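Local coordinates for Thiol:disulfide interchange protein DsbA (PDB 4ZL8) that probably introduces disulfide bonds into other periplasmic proteins by handing over its own redox-active disulfide, as a thioredoxin-fold oxidoreductase of the DsbA subfamily, at residues F33-P38 and G85-V90; H39-E44 and I98-K103; F78-S83 and L126-S131; E110-L115 and V120-F125. The protein carries 1 engineered substitution. All coordinates share one frame; numbering follows the deposited sequence. Where two conformers were deposited one is given.

How the contacts relate
Contacts 1, 3 and 4 are buried, whereas contact 2 lies at the surface. Contacts 1 and 2 both join the redox-active end of the thioredoxin fold to helix 87-99, and they meet where His99 NE2 bonds to Tyr35 O, 2.7 Å away. One relies on a single phenol-carboxylate hydrogen bond, the other on stacked rings. Contacts 3 and 4 share helix 122-129 and belong to the helical part of the protein; Thr80 CG2 of contact 3 packs 3.5 Å from Phe125 CD1 of contact 4. Threonine methyls and a water mark contact 3, while contact 4 packs apolar side chains round one phenylalanine ring, with a salt bridge near the surface. Contacts 2 and 3 do not touch.

Contact 1 (F33-P38 and G85-V90); sequences FWYGCP and GVEHDV
The loop leading into the redox-active CxxC motif reaches helix 87-99 through one long-armed pair, Tyr35 and Glu87. Their backbones stay apart, with Tyr35 CA and Glu87 CA 12.0 Å from each other, and the two side chains bridge the gap from opposite directions. Tyr35 OH donates to Glu87 OE2 over 2.7 Å, using the anti lone pair of that oxygen. Glu87 OE2 lies at the edge of the phenol, near the ring plane, and the ring and carboxylate planes differ by only 28°. Glu87 holds CG anti to the backbone N (chi1 -157°), which brings CG within 3.5 Å of Tyr35 OH; the bend at chi2 (-83°) then turns the carboxylate to the hydroxyl. The same OE2 is hydrogen-bonded to His91 ND1, one turn further along the helix, so two partners grip this buried oxygen and help fix the carboxylate's rotation. In the thioredoxin fold segment 33-38 connects strand 27-33 to helix 38-52; a type I turn from Trp34 to Cys37 delivers Cys37, disulfide-bonded to Cys40, to the N-cap of that helix. Phe33 CE2 lies 3.6 Å above one face of the Tyr35 ring, toward its rim, while Phe95 packs edge-to-face with the same ring.

Contact 2 (H39-E44 and I98-K103); sequences HCYAFE and IHKEHK
The rings of Tyr41 and His99 lie almost parallel in an offset stack, planes 6° apart and centroids 4.5 Å from each other. Because the two side chains slide past one another in opposite directions, each ring receives the other's CB over its centre: Tyr41 CB sits 3.7 Å from the imidazole centroid, and His99 CB makes the matching CH-pi contact with the phenol face. The opposite face of the His99 ring is met by Ile98 CG2, toward the rim. Near the plane of the Tyr41 ring, at its edge, comes Lys100 NZ, 3.7 Å from Tyr41 CE2. The Lys100 side chain crosses the tyrosine at about a right angle; bent at chi2 (-50°), it brings CE to 3.2 Å from Tyr41 OH. The hydroxyl itself is hydrogen-bonded to Glu96 OE1. His99 NE2 bonds to Tyr35 O, which holds the imidazole in place against the tyrosine face. The stack thus ties the last turn of helix 87-99 to the first turns of helix 38-52, the helix that carries the redox-active Cys40 in the thioredoxin-type CxxC site.

Contact 3 (F78-S83 and L126-S131); sequences FLTLIS and LSTYNS. Engineered in segment 78-83: Ile82 (natural residue Glu).
With chi1 at -65° for Thr80 and -57° for Thr128, both threonines hold CG2 anti to the backbone N, and the methyls meet, Thr80 CG2 lying 3.7 Å from Thr128 CG2. Thr80 turns its other branch to Tyr129: OG1 comes within 3.3 Å of Tyr129 CA and, obliquely to the ring, 3.6 Å of CD1. Each threonine hydroxyl is tied to its own helix one turn back, Thr80 OG1 to Gln76 O and Thr128 OG1 to Lys124 O. The small side chains are consistent with the close approach of helix 70-84 to the end of helix 122-129 in the helical part of this DsbA-type fold, with Thr80 CA and Tyr129 CA 5.4 Å apart. On the solvent side a water donates to Thr128 OG1 and tentatively, in one of Ser83's two conformers, bridges to Ser83 OG (3.1 Å). At the C-terminal end of helix 122-129, Ser131 OG donates to Thr128 O (2.7 Å) in the carbonyl plane. Ser131 N bonds to that carbonyl too, and Ser131 OG caps Ile134 N of helix 132-148.

Contact 4 (E110-L115 and V120-F125); sequences EMADFL and VDKEKF
Phe125 meets Leu115 over one ring face and Met111 SD at its edge. Its CG is anti to the backbone N (chi1 178°), sending the ring toward helix 108-116. Leu115 CD1 lies toward the rim, 3.4 Å from Phe125 CE1, in a CH-pi contact 27° off the ring normal. Met111 SD is 5.1 Å from the ring centroid, a Met-aromatic contact, while Met111 CB packs 3.8 Å from Phe125 CE2. Alongside, Ala112 CB touches Lys122 CG, and the lysine, extended beyond CG, runs past the alanine to the surface. There its NZ bonds to Asp113 OD1 at 2.8 Å on the syn side, in a salt bridge; Glu109 is a second acidic partner. Val120 N donates to Leu115 O over 3.0 Å, and a water donates to both Ala112 O and Val120 O. Asp121 sits at the N-cap of helix 122-129, its OD2 accepting from Lys124 N. Helices 108-116 and 122-129 thus form a closely packed pair, with Met111 and Phe125 meeting helix 70-84 and Leu115 and Val120 meeting helix 87-99.

Contact 1 (F33-P38 and G85-V90)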
loop_
_atom_site.group_PDB
_atom_site.type_symbol
_atom_site.label_atom_id
_atom_site.label_comp_id
_atom_site.label_asym_id
_atom_site.label_seq_id
_atom_site.Cartn_x
_atom_site.Cartn_y
_atom_site.Cartn_z
ATOM N N PHE A 33 0.473 3.015 -2.853
ATOM C CA PHE A 33 -0.765 3.290 -3.577
ATOM C C PHE A 33 -1.369 4.596 -3.066
ATOM O O PHE A 33 -0.941 5.159 -2.074
ATOM C CB PHE A 33 -1.766 2.134 -3.388
ATOM C CG PHE A 33 -2.543 2.235 -2.128
ATOM C CD1 PHE A 33 -1.921 2.072 -0.899
ATOM C CD2 PHE A 33 -3.896 2.503 -2.149
ATOM C CE1 PHE A 33 -2.634 2.209 0.260
ATOM C CE2 PHE A 33 -4.603 2.643 -0.979
ATOM C CZ PHE A 33 -3.977 2.473 0.214
ATOM N N TRP A 34 -2.396 5.057 -3.763
ATOM C CA TRP A 34 -3.288 6.094 -3.282
ATOM C C TRP A 34 -4.695 5.619 -3.634
ATOM O O TRP A 34 -4.950 5.180 -4.750
ATOM C CB TRP A 34 -2.942 7.446 -3.944
ATOM C CG TRP A 34 -3.974 8.522 -3.851
ATOM C CD1 TRP A 34 -4.728 8.861 -2.762
ATOM C CD2 TRP A 34 -4.386 9.391 -4.917
ATOM N NE1 TRP A 34 -5.577 9.891 -3.090
ATOM C CE2 TRP A 34 -5.391 10.229 -4.404
ATOM C CE3 TRP A 34 -3.994 9.548 -6.248
ATOM C CZ2 TRP A 34 -6.016 11.200 -5.170
ATOM C CZ3 TRP A 34 -4.629 10.518 -7.022
ATOM C CH2 TRP A 34 -5.624 11.328 -6.476
ATOM N N TYR A 35 -5.625 5.739 -2.703
ATOM C CA TYR A 35 -7.007 5.347 -2.970
ATOM C C TYR A 35 -7.606 6.027 -4.204
ATOM O O TYR A 35 -8.465 5.438 -4.866
ATOM C CB TYR A 35 -7.906 5.665 -1.791
ATOM C CG TYR A 35 -7.873 4.749 -0.585
ATOM C CD1 TYR A 35 -8.143 3.387 -0.684
ATOM C CD2 TYR A 35 -7.717 5.275 0.683
ATOM C CE1 TYR A 35 -8.184 2.582 0.440
ATOM C CE2 TYR A 35 -7.754 4.489 1.804
ATOM C CZ TYR A 35 -8.009 3.150 1.691
ATOM O OH TYR A 35 -8.057 2.424 2.857
ATOM N N GLY A 36 -7.197 7.260 -4.503
ATOM C CA GLY A 36 -7.754 8.010 -5.612
ATOM C C GLY A 36 -7.084 7.767 -6.961
ATOM O O GLY A 36 -7.490 8.350 -7.953
ATOM N N CYS A 37 -6.067 6.910 -6.977
ATOM C CA CYS A 37 -5.254 6.647 -8.150
ATOM C C CYS A 37 -5.981 5.661 -9.065
ATOM O O CYS A 37 -6.229 4.530 -8.680
ATOM C CB CYS A 37 -3.889 6.133 -7.663
ATOM S SG CYS A 37 -2.945 5.027 -8.717
ATOM N N PRO A 38 -6.345 6.096 -10.288
ATOM C CA PRO A 38 -7.127 5.172 -11.125
ATOM C C PRO A 38 -6.367 3.896 -11.547
ATOM O O PRO A 38 -7.007 2.851 -11.666
ATOM C CB PRO A 38 -7.514 6.010 -12.345
ATOM C CG PRO A 38 -7.092 7.351 -12.088
ATOM C CD PRO A 38 -6.266 7.442 -10.861
ATOM N N GLY A 85 -8.141 -1.526 12.891
ATOM C CA GLY A 85 -8.242 -2.941 12.582
ATOM C C GLY A 85 -9.338 -3.267 11.581
ATOM O O GLY A 85 -9.754 -4.424 11.510
ATOM N N VAL A 86 -9.789 -2.271 10.817
ATOM C CA VAL A 86 -10.932 -2.445 9.921
ATOM C C VAL A 86 -10.633 -2.171 8.444
ATOM O O VAL A 86 -11.542 -2.253 7.617
ATOM C CB VAL A 86 -12.115 -1.541 10.332
ATOM C CG1 VAL A 86 -12.530 -1.845 11.760
ATOM C CG2 VAL A 86 -11.758 -0.078 10.160
ATOM N N GLU A 87 -9.395 -1.850 8.083
ATOM C CA GLU A 87 -9.149 -1.462 6.693
ATOM C C GLU A 87 -9.506 -2.579 5.743
ATOM O O GLU A 87 -10.105 -2.316 4.703
ATOM C CB GLU A 87 -7.707 -1.002 6.458
ATOM C CG GLU A 87 -7.531 -0.096 5.232
ATOM C CD GLU A 87 -7.392 -0.850 3.925
ATOM O OE1 GLU A 87 -7.000 -2.028 3.930
ATOM O OE2 GLU A 87 -7.663 -0.208 2.872
ATOM N N HIS A 88 -9.137 -3.811 6.075
ATOM C CA HIS A 88 -9.368 -4.929 5.175
ATOM C C HIS A 88 -10.851 -5.063 4.892
ATOM O O HIS A 88 -11.240 -5.361 3.761
ATOM C CB HIS A 88 -8.828 -6.226 5.766
ATOM C CG HIS A 88 -9.124 -7.440 4.944
ATOM N ND1 HIS A 88 -8.277 -7.900 3.958
ATOM C CD2 HIS A 88 -10.162 -8.308 4.984
ATOM C CE1 HIS A 88 -8.789 -8.991 3.417
ATOM N NE2 HIS A 88 -9.928 -9.266 4.027
ATOM N N ASP A 89 -11.668 -4.797 5.908
ATOM C CA ASP A 89 -13.110 -5.000 5.808
ATOM C C ASP A 89 -13.820 -3.955 4.942
ATOM O O ASP A 89 -14.848 -4.254 4.340
ATOM C CB ASP A 89 -13.732 -4.987 7.209
ATOM C CG ASP A 89 -13.079 -5.985 8.157
ATOM O OD1 ASP A 89 -12.924 -7.170 7.781
ATOM O OD2 ASP A 89 -12.717 -5.573 9.282
ATOM N N VAL A 90 -13.270 -2.748 4.875
ATOM C CA VAL A 90 -13.878 -1.648 4.120
ATOM C C VAL A 90 -13.042 -1.233 2.900
ATOM O O VAL A 90 -13.406 -0.303 2.184
ATOM C CB VAL A 90 -14.134 -0.414 4.998
ATOM C CG1 VAL A 90 -14.978 -0.770 6.228
ATOM C CG2 VAL A 90 -12.824 0.243 5.430
#

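Contact 2 (H39-E44 and I98-K103)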
loop_
_atom_site.group_PDB
_atom_site.type_symbol
_atom_site.label_atom_id
_atom_site.label_comp_id
_atom_site.label_asym_id
_atom_site.label_seq_id
_atom_site.Cartn_x
_atom_site.Cartn_y
_atom_site.Cartn_z
ATOM N N HIS A 39 -5.052 3.980 -11.782
ATOM C CA HIS A 39 -4.317 2.761 -12.104
ATOM C C HIS A 39 -4.313 1.817 -10.905
ATOM O O HIS A 39 -4.306 0.592 -11.076
ATOM C CB HIS A 39 -2.877 3.044 -12.503
ATOM C CG HIS A 39 -2.721 3.760 -13.807
ATOM N ND1 HIS A 39 -1.525 3.786 -14.495
ATOM C CD2 HIS A 39 -3.585 4.505 -14.535
ATOM C CE1 HIS A 39 -1.662 4.497 -15.597
ATOM N NE2 HIS A 39 -2.905 4.947 -15.649
ATOM N N CYS A 40 -4.286 2.378 -9.698
ATOM C CA CYS A 40 -4.307 1.580 -8.483
ATOM C C CYS A 40 -5.638 0.841 -8.395
ATOM O O CYS A 40 -5.688 -0.373 -8.143
ATOM C CB CYS A 40 -4.112 2.476 -7.268
ATOM S SG CYS A 40 -2.540 3.463 -7.294
ATOM N N TYR A 41 -6.732 1.558 -8.631
ATOM C CA TYR A 41 -8.056 0.943 -8.673
ATOM C C TYR A 41 -8.093 -0.192 -9.692
ATOM O O TYR A 41 -8.577 -1.287 -9.395
ATOM C CB TYR A 41 -9.121 2.012 -8.979
ATOM C CG TYR A 41 -10.543 1.506 -9.077
ATOM C CD1 TYR A 41 -11.180 0.947 -7.998
ATOM C CD2 TYR A 41 -11.254 1.633 -10.249
ATOM C CE1 TYR A 41 -12.478 0.495 -8.082
ATOM C CE2 TYR A 41 -12.552 1.187 -10.350
ATOM C CZ TYR A 41 -13.158 0.628 -9.257
ATOM O OH TYR A 41 -14.451 0.163 -9.341
ATOM N N ALA A 42 -7.558 0.062 -10.884
ATOM C CA ALA A 42 -7.630 -0.928 -11.946
ATOM C C ALA A 42 -6.772 -2.166 -11.662
ATOM O O ALA A 42 -7.046 -3.234 -12.204
ATOM C CB ALA A 42 -7.220 -0.306 -13.253
ATOM N N PHE A 43 -5.734 -2.014 -10.845
ATOM C CA PHE A 43 -4.855 -3.122 -10.457
ATOM C C PHE A 43 -5.458 -4.000 -9.379
ATOM O O PHE A 43 -5.063 -5.167 -9.235
ATOM C CB PHE A 43 -3.535 -2.524 -9.970
ATOM C CG PHE A 43 -2.390 -3.504 -9.776
ATOM C CD1 PHE A 43 -2.167 -4.561 -10.641
ATOM C CD2 PHE A 43 -1.481 -3.265 -8.763
ATOM C CE1 PHE A 43 -1.069 -5.414 -10.450
ATOM C CE2 PHE A 43 -0.388 -4.101 -8.575
ATOM C CZ PHE A 43 -0.179 -5.170 -9.430
ATOM N N GLU A 44 -6.419 -3.483 -8.617
ATOM C CA GLU A 44 -6.980 -4.240 -7.495
ATOM C C GLU A 44 -7.455 -5.654 -7.838
ATOM O O GLU A 44 -7.160 -6.586 -7.084
ATOM C CB GLU A 44 -8.098 -3.449 -6.815
ATOM C CG GLU A 44 -7.573 -2.273 -6.018
ATOM C CD GLU A 44 -6.913 -2.690 -4.727
ATOM O OE1 GLU A 44 -7.648 -3.104 -3.818
ATOM O OE2 GLU A 44 -5.671 -2.642 -4.632
ATOM N N ILE A 98 -14.887 6.071 -4.113
ATOM C CA ILE A 98 -14.114 7.113 -4.781
ATOM C C ILE A 98 -14.218 7.010 -6.291
ATOM O O ILE A 98 -14.396 8.010 -6.961
ATOM C CB ILE A 98 -12.666 7.055 -4.317
ATOM C CG1 ILE A 98 -12.576 7.535 -2.869
ATOM C CG2 ILE A 98 -11.751 7.895 -5.216
ATOM C CD1 ILE A 98 -11.247 7.255 -2.167
ATOM N N HIS A 99 -14.178 5.801 -6.837
ATOM C CA HIS A 99 -14.090 5.635 -8.279
ATOM C C HIS A 99 -15.403 5.356 -8.970
ATOM O O HIS A 99 -15.534 5.620 -10.136
ATOM C CB HIS A 99 -13.077 4.545 -8.644
ATOM C CG HIS A 99 -11.689 4.908 -8.260
ATOM N ND1 HIS A 99 -10.853 5.628 -9.091
ATOM C CD2 HIS A 99 -11.007 4.713 -7.113
ATOM C CE1 HIS A 99 -9.708 5.841 -8.471
ATOM N NE2 HIS A 99 -9.772 5.300 -7.270
ATOM N N LYS A 100 -16.374 4.808 -8.262
ATOM C CA LYS A 100 -17.661 4.541 -8.890
ATOM C C LYS A 100 -18.754 5.470 -8.370
ATOM O O LYS A 100 -19.624 5.881 -9.146
ATOM C CB LYS A 100 -18.058 3.076 -8.681
ATOM C CG LYS A 100 -17.182 2.089 -9.447
ATOM C CD LYS A 100 -17.037 2.456 -10.920
ATOM C CE LYS A 100 -16.220 1.415 -11.679
ATOM N NZ LYS A 100 -15.328 2.031 -12.699
ATOM N N GLU A 101 -18.720 5.801 -7.084
ATOM C CA GLU A 101 -19.812 6.565 -6.475
ATOM C C GLU A 101 -19.537 8.070 -6.410
ATOM O O GLU A 101 -20.336 8.821 -5.867
ATOM C CB GLU A 101 -20.112 6.044 -5.076
ATOM C CG GLU A 101 -20.423 4.551 -4.993
ATOM C CD GLU A 101 -20.410 4.052 -3.547
ATOM O OE1 GLU A 101 -20.605 4.875 -2.627
ATOM O OE2 GLU A 101 -20.189 2.845 -3.330
ATOM N N HIS A 102 -18.395 8.496 -6.939
ATOM C CA HIS A 102 -18.065 9.916 -7.016
ATOM C C HIS A 102 -17.887 10.592 -5.653
ATOM O O HIS A 102 -17.973 11.820 -5.552
ATOM C CB HIS A 102 -19.135 10.660 -7.832
ATOM C CG HIS A 102 -19.304 10.140 -9.229
ATOM N ND1 HIS A 102 -18.238 9.951 -10.085
ATOM C CD2 HIS A 102 -20.410 9.771 -9.918
ATOM C CE1 HIS A 102 -18.682 9.487 -11.240
ATOM N NE2 HIS A 102 -19.996 9.371 -11.166
ATOM N N LYS A 103 -17.618 9.811 -4.610
ATOM C CA LYS A 103 -17.415 10.389 -3.294
ATOM C C LYS A 103 -15.974 10.873 -3.174
ATOM O O LYS A 103 -15.038 10.168 -3.557
ATOM C CB LYS A 103 -17.751 9.375 -2.197
ATOM C CG LYS A 103 -19.225 8.991 -2.218
ATOM C CD LYS A 103 -19.585 7.989 -1.153
ATOM C CE LYS A 103 -21.068 7.637 -1.204
ATOM N NZ LYS A 103 -21.926 8.752 -0.748
#

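Contact 3 (F78-S83 and L126-S131)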
loop_
_atom_site.group_PDB
_atom_site.type_symbol
_atom_site.label_atom_id
_atom_site.label_comp_id
_atom_site.label_asym_id
_atom_site.label_seq_id
_atom_site.Cartn_x
_atom_site.Cartn_y
_atom_site.Cartn_z
ATOM N N PHE A 78 -6.442 5.824 5.348
ATOM C CA PHE A 78 -5.935 4.450 5.297
ATOM C C PHE A 78 -5.296 4.052 6.619
ATOM O O PHE A 78 -5.599 3.006 7.191
ATOM C CB PHE A 78 -4.908 4.296 4.178
ATOM C CG PHE A 78 -4.209 2.963 4.176
ATOM C CD1 PHE A 78 -4.798 1.855 3.601
ATOM C CD2 PHE A 78 -2.971 2.822 4.752
ATOM C CE1 PHE A 78 -4.165 0.631 3.608
ATOM C CE2 PHE A 78 -2.337 1.598 4.753
ATOM C CZ PHE A 78 -2.945 0.505 4.169
ATOM N N LEU A 79 -4.388 4.892 7.109
ATOM C CA LEU A 79 -3.661 4.557 8.325
ATOM C C LEU A 79 -4.567 4.514 9.550
ATOM O O LEU A 79 -4.368 3.707 10.444
ATOM C CB LEU A 79 -2.495 5.522 8.558
ATOM C CG LEU A 79 -1.398 5.436 7.520
ATOM C CD1 LEU A 79 -0.419 6.599 7.656
ATOM C CD2 LEU A 79 -0.656 4.124 7.590
ATOM N N THR A 80 -5.595 5.357 9.557
ATOM C CA THR A 80 -6.587 5.358 10.625
ATOM C C THR A 80 -7.341 4.032 10.631
ATOM O O THR A 80 -7.533 3.415 11.683
ATOM C CB THR A 80 -7.558 6.544 10.489
ATOM O OG1 THR A 80 -6.820 7.761 10.670
ATOM C CG2 THR A 80 -8.645 6.488 11.529
ATOM N N LEU A 81 -7.755 3.588 9.450
ATOM C CA LEU A 81 -8.488 2.335 9.336
ATOM C C LEU A 81 -7.620 1.140 9.730
ATOM O O LEU A 81 -8.093 0.204 10.375
ATOM C CB LEU A 81 -9.028 2.169 7.915
ATOM C CG LEU A 81 -10.056 3.198 7.471
ATOM C CD1 LEU A 81 -10.312 3.095 5.986
ATOM C CD2 LEU A 81 -11.322 3.058 8.263
ATOM N N ILE A 82 -6.350 1.152 9.327
ATOM C CA ILE A 82 -5.406 0.135 9.801
ATOM C C ILE A 82 -5.315 0.108 11.330
ATOM O O ILE A 82 -5.414 -0.949 11.951
ATOM C CB ILE A 82 -4.000 0.360 9.201
ATOM C CG1 ILE A 82 -3.998 0.061 7.706
ATOM C CG2 ILE A 82 -2.969 -0.496 9.913
ATOM C CD1 ILE A 82 -4.192 -1.383 7.357
ATOM N N SER A 83 -5.170 1.271 11.953
ATOM C CA SER A 83 -5.074 1.344 13.406
ATOM C C SER A 83 -6.320 0.776 14.069
ATOM O O SER A 83 -6.245 0.086 15.107
ATOM C CB SER A 83 -4.899 2.806 13.829
ATOM O OG SER A 83 -5.013 2.981 15.232
ATOM N N LEU A 126 -12.809 9.419 14.126
ATOM C CA LEU A 126 -12.364 10.802 14.237
ATOM C C LEU A 126 -11.258 10.957 15.287
ATOM O O LEU A 126 -10.272 11.647 15.028
ATOM C CB LEU A 126 -13.553 11.715 14.524
ATOM C CG LEU A 126 -14.554 11.826 13.360
ATOM C CD1 LEU A 126 -15.771 12.574 13.799
ATOM C CD2 LEU A 126 -13.927 12.517 12.158
ATOM N N SER A 127 -11.405 10.344 16.460
ATOM C CA SER A 127 -10.386 10.426 17.507
ATOM C C SER A 127 -9.071 9.820 17.025
ATOM O O SER A 127 -7.990 10.361 17.275
ATOM C CB SER A 127 -10.858 9.704 18.766
ATOM O OG SER A 127 -9.876 9.748 19.792
ATOM N N THR A 128 -9.157 8.688 16.332
ATOM C CA THR A 128 -7.952 8.046 15.822
ATOM C C THR A 128 -7.322 8.886 14.714
ATOM O O THR A 128 -6.120 9.110 14.686
ATOM C CB THR A 128 -8.254 6.612 15.305
ATOM O OG1 THR A 128 -8.830 5.836 16.352
ATOM C CG2 THR A 128 -6.981 5.925 14.837
ATOM N N TYR A 129 -8.141 9.395 13.799
ATOM C CA TYR A 129 -7.632 10.183 12.691
ATOM C C TYR A 129 -6.802 11.357 13.178
ATOM O O TYR A 129 -5.771 11.668 12.594
ATOM C CB TYR A 129 -8.806 10.664 11.831
ATOM C CG TYR A 129 -8.434 11.411 10.557
ATOM C CD1 TYR A 129 -8.308 10.734 9.357
ATOM C CD2 TYR A 129 -8.244 12.784 10.555
ATOM C CE1 TYR A 129 -7.996 11.399 8.190
ATOM C CE2 TYR A 129 -7.929 13.465 9.388
ATOM C CZ TYR A 129 -7.792 12.753 8.215
ATOM O OH TYR A 129 -7.471 13.416 7.049
ATOM N N ASN A 130 -7.248 12.000 14.246
ATOM C CA ASN A 130 -6.602 13.189 14.775
ATOM C C ASN A 130 -5.555 12.887 15.840
ATOM O O ASN A 130 -4.989 13.799 16.432
ATOM C CB ASN A 130 -7.666 14.147 15.328
ATOM C CG ASN A 130 -8.535 14.730 14.232
ATOM O OD1 ASN A 130 -8.034 15.160 13.204
ATOM N ND2 ASN A 130 -9.844 14.722 14.440
ATOM N N SER A 131 -5.284 11.607 16.070
ATOM C CA SER A 131 -4.442 11.202 17.207
ATOM C C SER A 131 -2.946 11.393 16.969
ATOM O O SER A 131 -2.454 11.422 15.833
ATOM C CB SER A 131 -4.670 9.737 17.558
ATOM O OG SER A 131 -4.146 8.866 16.557
HETATM O O HOH W 1 -7.831 3.035 16.589
#

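Contact 4 (E110-L115 and V120-F125)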
loop_
_atom_site.group_PDB
_atom_site.type_symbol
_atom_site.label_atom_id
_atom_site.label_comp_id
_atom_site.label_asym_id
_atom_site.label_seq_id
_atom_site.Cartn_x
_atom_site.Cartn_y
_atom_site.Cartn_z
ATOM N N GLU A 110 -16.459 13.918 6.253
ATOM C CA GLU A 110 -16.985 13.177 5.120
ATOM C C GLU A 110 -16.605 11.702 5.223
ATOM O O GLU A 110 -17.425 10.817 4.940
ATOM C CB GLU A 110 -16.483 13.733 3.795
ATOM C CG GLU A 110 -17.278 13.170 2.653
ATOM C CD GLU A 110 -16.685 13.476 1.311
ATOM O OE1 GLU A 110 -15.896 14.476 1.202
ATOM O OE2 GLU A 110 -17.042 12.695 0.383
ATOM N N MET A 111 -15.364 11.432 5.593
ATOM C CA MET A 111 -14.909 10.056 5.712
ATOM C C MET A 111 -15.724 9.324 6.756
ATOM O O MET A 111 -16.190 8.213 6.524
ATOM C CB MET A 111 -13.447 10.006 6.126
ATOM C CG MET A 111 -12.480 10.610 5.138
ATOM S SD MET A 111 -10.903 10.850 5.988
ATOM C CE MET A 111 -9.971 11.644 4.702
ATOM N N ALA A 112 -15.888 9.933 7.914
ATOM C CA ALA A 112 -16.556 9.262 9.016
ATOM C C ALA A 112 -18.000 8.955 8.650
ATOM O O ALA A 112 -18.530 7.905 8.991
ATOM C CB ALA A 112 -16.500 10.119 10.264
ATOM N N ASP A 113 -18.663 9.888 7.979
ATOM C CA ASP A 113 -20.053 9.704 7.603
ATOM C C ASP A 113 -20.192 8.536 6.622
ATOM O O ASP A 113 -21.078 7.693 6.759
ATOM C CB ASP A 113 -20.613 10.994 7.010
ATOM C CG ASP A 113 -20.865 12.051 8.061
ATOM O OD1 ASP A 113 -20.836 11.707 9.263
ATOM O OD2 ASP A 113 -21.096 13.223 7.688
ATOM N N PHE A 114 -19.307 8.478 5.640
ATOM C CA PHE A 114 -19.311 7.362 4.709
ATOM C C PHE A 114 -19.011 6.052 5.432
ATOM O O PHE A 114 -19.706 5.045 5.232
ATOM C CB PHE A 114 -18.275 7.567 3.600
ATOM C CG PHE A 114 -18.010 6.319 2.805
ATOM C CD1 PHE A 114 -18.951 5.840 1.928
ATOM C CD2 PHE A 114 -16.847 5.598 2.978
ATOM C CE1 PHE A 114 -18.725 4.669 1.232
ATOM C CE2 PHE A 114 -16.628 4.427 2.272
ATOM C CZ PHE A 114 -17.557 3.975 1.412
ATOM N N LEU A 115 -17.962 6.053 6.235
ATOM C CA LEU A 115 -17.485 4.836 6.875
ATOM C C LEU A 115 -18.487 4.313 7.899
ATOM O O LEU A 115 -18.576 3.108 8.110
ATOM C CB LEU A 115 -16.115 5.073 7.490
ATOM C CG LEU A 115 -14.990 5.300 6.478
ATOM C CD1 LEU A 115 -13.790 5.883 7.203
ATOM C CD2 LEU A 115 -14.646 3.994 5.736
ATOM N N VAL A 120 -18.178 1.400 10.598
ATOM C CA VAL A 120 -17.080 1.981 11.353
ATOM C C VAL A 120 -17.573 3.029 12.350
ATOM O O VAL A 120 -18.270 3.972 11.977
ATOM C CB VAL A 120 -16.054 2.608 10.402
ATOM C CG1 VAL A 120 -14.864 3.222 11.150
ATOM C CG2 VAL A 120 -15.575 1.563 9.418
ATOM N N ASP A 121 -17.168 2.863 13.602
ATOM C CA ASP A 121 -17.466 3.776 14.703
ATOM C C ASP A 121 -16.943 5.181 14.373
ATOM O O ASP A 121 -15.734 5.369 14.231
ATOM C CB ASP A 121 -16.784 3.177 15.937
ATOM C CG ASP A 121 -16.922 4.017 17.197
ATOM O OD1 ASP A 121 -16.747 3.422 18.282
ATOM O OD2 ASP A 121 -17.149 5.236 17.128
ATOM N N LYS A 122 -17.854 6.150 14.226
ATOM C CA LYS A 122 -17.481 7.486 13.757
ATOM C C LYS A 122 -16.637 8.222 14.801
ATOM O O LYS A 122 -15.647 8.866 14.452
ATOM C CB LYS A 122 -18.722 8.322 13.382
ATOM C CG LYS A 122 -18.458 9.827 13.237
ATOM C CD LYS A 122 -19.620 10.567 12.556
ATOM C CE LYS A 122 -19.255 12.027 12.294
ATOM N NZ LYS A 122 -20.417 12.811 11.773
ATOM N N GLU A 123 -17.029 8.129 16.065
ATOM C CA GLU A 123 -16.286 8.835 17.112
ATOM C C GLU A 123 -14.877 8.255 17.244
ATOM O O GLU A 123 -13.903 8.989 17.420
ATOM C CB GLU A 123 -17.031 8.789 18.450
ATOM C CG GLU A 123 -18.235 9.727 18.518
ATOM C CD GLU A 123 -17.934 11.125 17.976
ATOM O OE1 GLU A 123 -16.982 11.767 18.470
ATOM O OE2 GLU A 123 -18.645 11.578 17.047
ATOM N N LYS A 124 -14.745 6.938 17.155
ATOM C CA LYS A 124 -13.418 6.329 17.205
ATOM C C LYS A 124 -12.605 6.642 15.948
ATOM O O LYS A 124 -11.401 6.889 16.025
ATOM C CB LYS A 124 -13.512 4.815 17.415
ATOM C CG LYS A 124 -12.167 4.132 17.610
ATOM C CD LYS A 124 -11.532 4.529 18.920
ATOM C CE LYS A 124 -10.216 3.805 19.170
ATOM N NZ LYS A 124 -9.618 4.194 20.485
ATOM N N PHE A 125 -13.249 6.664 14.785
ATOM C CA PHE A 125 -12.542 7.054 13.582
ATOM C C PHE A 125 -11.977 8.473 13.724
ATOM O O PHE A 125 -10.804 8.702 13.451
ATOM C CB PHE A 125 -13.442 6.985 12.339
ATOM C CG PHE A 125 -12.735 7.439 11.097
ATOM C CD1 PHE A 125 -11.943 6.559 10.374
ATOM C CD2 PHE A 125 -12.785 8.756 10.693
ATOM C CE1 PHE A 125 -11.260 6.980 9.254
ATOM C CE2 PHE A 125 -12.092 9.180 9.562
ATOM C CZ PHE A 125 -11.337 8.299 8.853
HETATM O O HOH W 2 -16.877 6.355 10.716
#